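Local coordinates for glycerate dehydrogenase (Bacillus sp. 5mfcol3.1, PDB 6P2I), which catalyses the asymmetric, NADPH-dependent reduction of acyclic imino acids that a partner oxidase supplies, at the interface of chains A and B. Residues are numbered along the deposited sequence; one frame, centred on the assembly and turned at random. Chains: chain A/B, Glycerate dehydrogenase.

Contact 1: the interface of chains A and B. Residues chain A 100-101, 279, 281-282; chain B 137-139.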
loop_
_atom_site.group_PDB
_atom_site.type_symbol
_atom_site.label_atom_id
_atom_site.label_comp_id
_atom_site.label_asym_id
_atom_site.label_seq_id
_atom_site.Cartn_x
_atom_site.Cartn_y
_atom_site.Cartn_z
ATOM N N GLN A 100 4.482 7.132 -12.582
ATOM C CA GLN A 100 5.003 6.591 -11.321
ATOM C C GLN A 100 4.013 6.810 -10.182
ATOM O O GLN A 100 3.799 5.912 -9.353
ATOM C CB GLN A 100 6.358 7.218 -10.982
ATOM C CG GLN A 100 6.990 6.648 -9.707
ATOM C CD GLN A 100 7.476 5.227 -9.898
ATOM O OE1 GLN A 100 7.854 4.827 -11.006
ATOM N NE2 GLN A 100 7.478 4.448 -8.812
ATOM N N ALA A 101 3.413 8.002 -10.118
ATOM C CA ALA A 101 2.403 8.285 -9.100
ATOM C C ALA A 101 1.238 7.304 -9.190
ATOM O O ALA A 101 0.793 6.756 -8.174
ATOM C CB ALA A 101 1.901 9.726 -9.246
ATOM N N SER A 279 1.205 13.567 -7.225
ATOM C CA SER A 279 2.457 13.656 -6.486
ATOM C C SER A 279 3.199 14.944 -6.831
ATOM O O SER A 279 2.984 15.552 -7.885
ATOM C CB SER A 279 3.363 12.453 -6.773
ATOM O OG SER A 279 3.840 12.492 -8.116
ATOM N N GLU A 281 6.240 15.010 -7.701
ATOM C CA GLU A 281 7.015 14.712 -8.900
ATOM C C GLU A 281 6.141 14.759 -10.146
ATOM O O GLU A 281 6.564 15.285 -11.185
ATOM C CB GLU A 281 7.695 13.345 -8.779
ATOM C CG GLU A 281 8.686 13.211 -7.624
ATOM C CD GLU A 281 8.047 12.982 -6.239
ATOM O OE1 GLU A 281 6.824 12.727 -6.149
ATOM O OE2 GLU A 281 8.784 13.050 -5.229
ATOM N N ALA A 282 4.923 14.217 -10.067
ATOM C CA ALA A 282 4.052 14.169 -11.240
ATOM C C ALA A 282 3.627 15.567 -11.678
ATOM O O ALA A 282 3.653 15.887 -12.871
ATOM C CB ALA A 282 2.822 13.303 -10.960
ATOM N N CYS B 137 0.922 14.164 -2.703
ATOM C CA CYS B 137 1.765 13.158 -2.065
ATOM C C CYS B 137 3.168 13.155 -2.659
ATOM O O CYS B 137 3.448 13.782 -3.675
ATOM C CB CYS B 137 1.162 11.751 -2.205
ATOM S SG CYS B 137 1.154 11.126 -3.900
ATOM N N SER B 138 4.061 12.410 -2.014
ATOM C CA SER B 138 5.373 12.119 -2.570
ATOM C C SER B 138 5.383 10.701 -3.120
ATOM O O SER B 138 4.846 9.779 -2.495
ATOM C CB SER B 138 6.477 12.243 -1.514
ATOM O OG SER B 138 6.636 13.569 -1.052
ATOM N N GLU B 139 6.004 10.524 -4.281
ATOM C CA GLU B 139 6.322 9.169 -4.713
ATOM C C GLU B 139 7.407 8.598 -3.816
ATOM O O GLU B 139 8.296 9.317 -3.355
ATOM C CB GLU B 139 6.789 9.161 -6.165
ATOM C CG GLU B 139 5.685 9.597 -7.111
ATOM C CD GLU B 139 6.170 10.029 -8.472
ATOM O OE1 GLU B 139 7.360 9.842 -8.803
ATOM O OE2 GLU B 139 5.353 10.627 -9.218
HETATM O O HOH W 1 4.797 10.211 -11.810
HETATM O O HOH W 2 8.243 14.448 -2.925
#
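The carboxylate of B:Glu139 is sandwiched between two side chains of chain A. A:Gln100 lies against one face with CB and CG, and its CG is 3.3 Å from OE1 of B:Glu139. CB of A:Glu281 covers the other face. This contact of a probable dimer, usual for the D-2-hydroxyacid dehydrogenase family, is built on the helix N-cap formed by A:Ser279. OG of A:Ser279 accepts the backbone N–H of A:Ala282 at 2.8 Å, in the first turn of helix 280-298. The same hydroxyl donates to OE2 of B:Glu139 at 2.6 Å. It comes from the A:Glu281 side, 40° out of the carboxylate plane. OE2 also takes water 1, which bridges to the N of A:Ala101 at the start of helix 99-114. Two helix N-termini face this carboxylate and may help stabilise a negative charge.

The A:Glu281 side chain bends at chi2 (79°) and runs past B:Glu139 in the opposite direction. Its OE1 accepts the backbone N–H of B:Glu139 from above the carboxylate plane, N to OE1 3.0 Å and nearly straight (173° at H). OE2 of A:Glu281 reaches OG of B:Ser138 through water 2. OE1 of A:Glu281 and OE1 of B:Glu139 are not in contact at 4.0 Å. This might raise the pKa of one, though the helix ends and hydrogen bonds would oppose it. A:Ser279 and B:Cys137 form a parallel beta bridge, with SG of B:Cys137 packed 3.8 Å from CA of A:Ser279.

Contact 2: the interface of chains A and B. Residues chain A 129-130; chain B 229, 254, 258, 273.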
loop_
_atom_site.group_PDB
_atom_site.type_symbol
_atom_site.label_atom_id
_atom_site.label_comp_id
_atom_site.label_asym_id
_atom_site.label_seq_id
_atom_site.Cartn_x
_atom_site.Cartn_y
_atom_site.Cartn_z
ATOM N N SER A 129 -7.281 -3.971 20.338
ATOM C CA SER A 129 -5.912 -4.277 19.961
ATOM C C SER A 129 -5.749 -5.781 19.794
ATOM O O SER A 129 -6.523 -6.578 20.336
ATOM C CB SER A 129 -4.916 -3.739 20.998
ATOM O OG SER A 129 -5.151 -4.287 22.284
ATOM N N HIS A 130 -4.720 -6.150 19.027
ATOM C CA HIS A 130 -4.376 -7.548 18.756
ATOM C C HIS A 130 -5.585 -8.308 18.220
ATOM O O HIS A 130 -5.972 -9.367 18.727
ATOM C CB HIS A 130 -3.785 -8.212 19.998
ATOM C CG HIS A 130 -2.537 -7.545 20.482
ATOM N ND1 HIS A 130 -1.317 -7.720 19.865
ATOM C CD2 HIS A 130 -2.326 -6.671 21.494
ATOM C CE1 HIS A 130 -0.403 -7.000 20.491
ATOM N NE2 HIS A 130 -0.989 -6.353 21.481
ATOM N N ARG B 229 7.096 -3.422 18.652
ATOM C CA ARG B 229 6.431 -3.022 19.884
ATOM C C ARG B 229 6.406 -1.506 20.023
ATOM O O ARG B 229 7.377 -0.816 19.694
ATOM C CB ARG B 229 7.134 -3.627 21.092
ATOM C CG ARG B 229 7.124 -5.137 21.114
ATOM C CD ARG B 229 5.735 -5.706 21.346
ATOM N NE ARG B 229 5.854 -7.094 21.791
ATOM C CZ ARG B 229 5.011 -8.070 21.474
ATOM N NH1 ARG B 229 3.955 -7.816 20.709
ATOM N NH2 ARG B 229 5.227 -9.303 21.927
ATOM N N ASP B 254 1.283 -1.155 16.538
ATOM C CA ASP B 254 1.206 -1.345 17.974
ATOM C C ASP B 254 1.309 0.007 18.668
ATOM O O ASP B 254 1.962 0.929 18.173
ATOM C CB ASP B 254 2.315 -2.278 18.466
ATOM C CG ASP B 254 2.095 -2.744 19.897
ATOM O OD1 ASP B 254 1.004 -3.291 20.179
ATOM O OD2 ASP B 254 3.008 -2.575 20.738
ATOM N N TYR B 258 -3.957 1.464 24.388
ATOM C CA TYR B 258 -4.944 1.918 23.418
ATOM C C TYR B 258 -6.047 2.762 24.033
ATOM O O TYR B 258 -6.381 3.823 23.490
ATOM C CB TYR B 258 -5.545 0.712 22.684
ATOM C CG TYR B 258 -4.633 0.193 21.602
ATOM C CD1 TYR B 258 -3.531 -0.591 21.922
ATOM C CD2 TYR B 258 -4.852 0.512 20.268
ATOM C CE1 TYR B 258 -2.681 -1.058 20.938
ATOM C CE2 TYR B 258 -4.011 0.048 19.275
ATOM C CZ TYR B 258 -2.924 -0.736 19.619
ATOM O OH TYR B 258 -2.081 -1.198 18.637
ATOM N N PRO B 273 -4.331 -3.120 14.228
ATOM C CA PRO B 273 -4.361 -3.738 15.561
ATOM C C PRO B 273 -3.471 -4.981 15.650
ATOM O O PRO B 273 -3.932 -6.078 15.984
ATOM C CB PRO B 273 -5.843 -4.080 15.732
ATOM C CG PRO B 273 -6.272 -4.448 14.336
ATOM C CD PRO B 273 -5.492 -3.532 13.408
HETATM O O HOH W 3 -2.787 -4.028 18.566
#
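A:Ser129 and A:His130, which bury the most surface here, meet B:Tyr258 and B:Pro273 beside the active site of chain B. They belong to the segment after helix 117-125 of a D-2-hydroxyacid dehydrogenase fold. B:Arg229, on the other side of the contact, lines the D-arginine pocket. It corresponds to the conserved arginine that in this family normally helps hold the substrate carboxylate.

A:Ser129 meets B:Tyr258 with its methylene. CB sits over one face of the phenol ring, 3.7 Å from the ring centroid, and is displaced toward the CD1–CE1 rim. This is a CH-pi contact. The nearest atom pair is CB of A:Ser129 and CE1 of B:Tyr258, at 3.5 Å.

A:His130 has a left-handed backbone conformation. Its N–H points to water 3, with 2.9 Å from N of A:His130 to the water and 156° at H. Water 3 in turn pairs with the phenol OH of B:Tyr258 at 2.9 Å. The carbonyl O of B:Pro273 is also 3.1 Å from N of A:His130. The N–H is aimed mainly at the water, so any bond to this carbonyl is probably weak. Water 3 also lies over the centre of one face of the A:His130 imidazole.

With CG anti to the carbonyl carbon (chi1 -60°), the imidazole extends toward B:Asp254 and B:Arg229. NE2 and CE1 are the ring atoms nearest OD1 of B:Asp254. NE2 of A:His130 is 3.9 Å from this carboxylate OD1 of B:Asp254, too long for a direct hydrogen bond. The ring and carboxylate planes are turned well away from parallel. The charge of the histidine is not seen; if protonated it might influence B:Asp254 and B:Arg229. NH1 of B:Arg229 lies farther off, 5.2 Å from NE2 of A:His130.

The C-alpha centres of contact 1 and contact 2 are about 31 Å apart, and no residue is common to both. The segments that reach across are close in sequence: residues 137-139 in contact 1 and 129-130 in contact 2, with the 3-10 helix 133-135 between them. Two-fold symmetry repeats each contact with the chains exchanged, so the same stretch of either subunit provides both kinds of contact. Contact 1 receives it at the starts of helices 99-114 and 280-298. Contact 2 receives it on loops beside the substrate pocket. The pairing may thus support active-site architecture as well as a probable functional dimer.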